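Local coordinates for protein putative alpha-galactosidase (Bacteroides fragilis, PDB 4NZJ) that probably releases terminal, non-reducing alpha-D-galactose residues from alpha-D-galactosides by hydrolysis, at residues 294-299 with 349-354. Residues are numbered along the deposited sequence; the frame is centred on the assembly and turned at random.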
loop_
_atom_site.group_PDB
_atom_site.type_symbol
_atom_site.label_atom_id
_atom_site.label_comp_id
_atom_site.label_asym_id
_atom_site.label_seq_id
_atom_site.Cartn_x
_atom_site.Cartn_y
_atom_site.Cartn_z
ATOM N N HIS A 294 -16.705 -8.899 -4.290
ATOM C CA HIS A 294 -17.038 -7.688 -5.024
ATOM C C HIS A 294 -16.066 -7.496 -6.179
ATOM O O HIS A 294 -14.860 -7.735 -6.023
ATOM C CB HIS A 294 -16.921 -6.464 -4.116
ATOM C CG HIS A 294 -17.847 -6.484 -2.944
ATOM N ND1 HIS A 294 -19.006 -5.742 -2.901
ATOM C CD2 HIS A 294 -17.791 -7.165 -1.774
ATOM C CE1 HIS A 294 -19.619 -5.955 -1.751
ATOM N NE2 HIS A 294 -18.908 -6.820 -1.052
ATOM N N GLY A 295 -16.580 -7.020 -7.306
ATOM C CA GLY A 295 -15.744 -6.654 -8.441
ATOM C C GLY A 295 -15.027 -5.338 -8.234
ATOM O O GLY A 295 -15.366 -4.549 -7.349
ATOM N N ILE A 296 -14.022 -5.104 -9.072
ATOM C CA ILE A 296 -13.227 -3.883 -9.029
ATOM C C ILE A 296 -14.135 -2.660 -9.156
ATOM O O ILE A 296 -14.005 -1.712 -8.381
ATOM C CB ILE A 296 -12.178 -3.887 -10.170
ATOM C CG1 ILE A 296 -11.100 -4.945 -9.887
ATOM C CG2 ILE A 296 -11.553 -2.506 -10.348
ATOM C CD1 ILE A 296 -10.356 -5.415 -11.118
ATOM N N LEU A 297 -15.039 -2.678 -10.130
ATOM C CA LEU A 297 -15.942 -1.539 -10.356
ATOM C C LEU A 297 -16.796 -1.260 -9.132
ATOM O O LEU A 297 -17.076 -0.109 -8.803
ATOM C CB LEU A 297 -16.851 -1.777 -11.559
ATOM C CG LEU A 297 -16.177 -1.797 -12.929
ATOM C CD1 LEU A 297 -17.229 -1.837 -14.021
ATOM C CD2 LEU A 297 -15.258 -0.595 -13.101
ATOM N N ASN A 298 -17.205 -2.323 -8.456
ATOM C CA ASN A 298 -18.109 -2.196 -7.316
ATOM C C ASN A 298 -17.430 -1.554 -6.126
ATOM O O ASN A 298 -18.029 -0.751 -5.407
ATOM C CB ASN A 298 -18.665 -3.568 -6.966
ATOM C CG ASN A 298 -19.240 -4.256 -8.180
ATOM O OD1 ASN A 298 -18.509 -4.861 -8.967
ATOM N ND2 ASN A 298 -20.536 -4.122 -8.372
ATOM N N ILE A 299 -16.156 -1.873 -5.936
ATOM C CA ILE A 299 -15.396 -1.281 -4.855
ATOM C C ILE A 299 -15.098 0.199 -5.155
ATOM O O ILE A 299 -15.090 1.015 -4.243
ATOM C CB ILE A 299 -14.136 -2.114 -4.526
ATOM C CG1 ILE A 299 -14.586 -3.405 -3.823
ATOM C CG2 ILE A 299 -13.181 -1.326 -3.642
ATOM C CD1 ILE A 299 -13.490 -4.392 -3.505
ATOM N N SER A 349 -4.118 1.824 -11.523
ATOM C CA SER A 349 -4.136 3.284 -11.690
ATOM C C SER A 349 -5.066 3.967 -10.703
ATOM O O SER A 349 -4.718 4.989 -10.121
ATOM C CB SER A 349 -4.552 3.654 -13.112
ATOM O OG SER A 349 -3.663 3.087 -14.051
ATOM N N LEU A 350 -6.255 3.402 -10.517
ATOM C CA LEU A 350 -7.245 4.020 -9.646
ATOM C C LEU A 350 -6.910 3.809 -8.170
ATOM O O LEU A 350 -7.111 4.705 -7.364
ATOM C CB LEU A 350 -8.650 3.525 -10.003
ATOM C CG LEU A 350 -9.127 4.075 -11.366
ATOM C CD1 LEU A 350 -10.371 3.350 -11.851
ATOM C CD2 LEU A 350 -9.358 5.586 -11.306
ATOM N N TRP A 351 -6.380 2.640 -7.819
ATOM C CA TRP A 351 -5.847 2.435 -6.463
ATOM C C TRP A 351 -4.749 3.480 -6.179
ATOM O O TRP A 351 -4.654 4.019 -5.073
ATOM C CB TRP A 351 -5.299 1.014 -6.304
ATOM C CG TRP A 351 -6.253 -0.014 -5.707
ATOM C CD1 TRP A 351 -5.985 -0.835 -4.654
ATOM C CD2 TRP A 351 -7.595 -0.329 -6.126
ATOM N NE1 TRP A 351 -7.053 -1.653 -4.399
ATOM C CE2 TRP A 351 -8.063 -1.358 -5.275
ATOM C CE3 TRP A 351 -8.447 0.150 -7.133
ATOM C CZ2 TRP A 351 -9.349 -1.909 -5.391
ATOM C CZ3 TRP A 351 -9.724 -0.408 -7.253
ATOM C CH2 TRP A 351 -10.161 -1.422 -6.381
ATOM N N CYS A 352 -3.935 3.800 -7.182
ATOM C CA CYS A 352 -2.931 4.843 -7.002
ATOM C C CYS A 352 -3.583 6.207 -6.772
ATOM O O CYS A 352 -3.251 6.910 -5.815
ATOM C CB CYS A 352 -1.953 4.890 -8.184
ATOM S SG CYS A 352 -0.772 3.522 -8.172
HETATM N N MSE A 353 -4.528 6.567 -7.638
HETATM C CA MSE A 353 -5.243 7.848 -7.523
HETATM C C MSE A 353 -5.986 8.005 -6.222
HETATM O O MSE A 353 -6.075 9.109 -5.695
HETATM C CB MSE A 353 -6.272 7.999 -8.646
HETATM C CG MSE A 353 -5.640 8.164 -10.025
HETATM SE SE MSE A 353 -4.821 9.924 -10.268
HETATM C CE MSE A 353 -6.469 10.997 -10.317
HETATM N N MSE A 354 -6.533 6.909 -5.699
HETATM C CA MSE A 354 -7.334 6.945 -4.459
HETATM C C MSE A 354 -6.491 6.891 -3.200
HETATM O O MSE A 354 -7.033 6.794 -2.098
HETATM C CB MSE A 354 -8.330 5.785 -4.470
HETATM C CG MSE A 354 -9.386 5.960 -5.563
HETATM SE SE MSE A 354 -10.772 4.553 -5.484
HETATM C CE MSE A 354 -9.624 2.963 -5.448
#
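W351 reaches from helix 341-353 to I296 and I299 on the first turn of helix 296-303. Both helices lie on the outside of the TIM beta/alpha barrel that forms the catalytic domain of this family 27 enzyme. It is a worked example of how one long aromatic side chain can join helices whose backbones stand well apart: the nearest alpha carbons, those of I296 and L350, are 9.9 Å from each other.

The apolar part of the contact is carried by two methyl groups and the six-membered half of the indole. CG2 of I296 lies 4.2 Å from CZ3 of W351, and CG2 of I299 lies 4.1 Å from the neighbouring ring atom, CH2. Both isoleucines swing CG2 anti to the backbone N, while CG1 falls beside it. Three residues apart on their helix, they present these methyls to adjacent ring carbons, and both methyls come in at a slant to the ring. As a whole, the side chain of I299 runs at about a right angle to that of W351, the side chain of I296 at a slant. All three touching residues are buried, and L300, from the next position on the same helix, touches W351 as well as L350.

Hydrogen bonding serves the two backbones and the pyrrole nitrogen of the indole. G295, the N-cap of helix 296-303, accepts the I299 amide on its O at 3.1 Å, which closes the turn that carries both isoleucines. On the other helix, M353 N donates to S349 O at 2.9 Å. NE1 of the buried W351 is bonded to the carbonyl oxygen of D319, so the indole is gripped at its polar edge, and H347 packs edge-to-face with it.

One indole face is met from just past the end of its own helix: CE of the selenomethionine M354 sits 3.4 Å above the ring plane, displaced toward the rim.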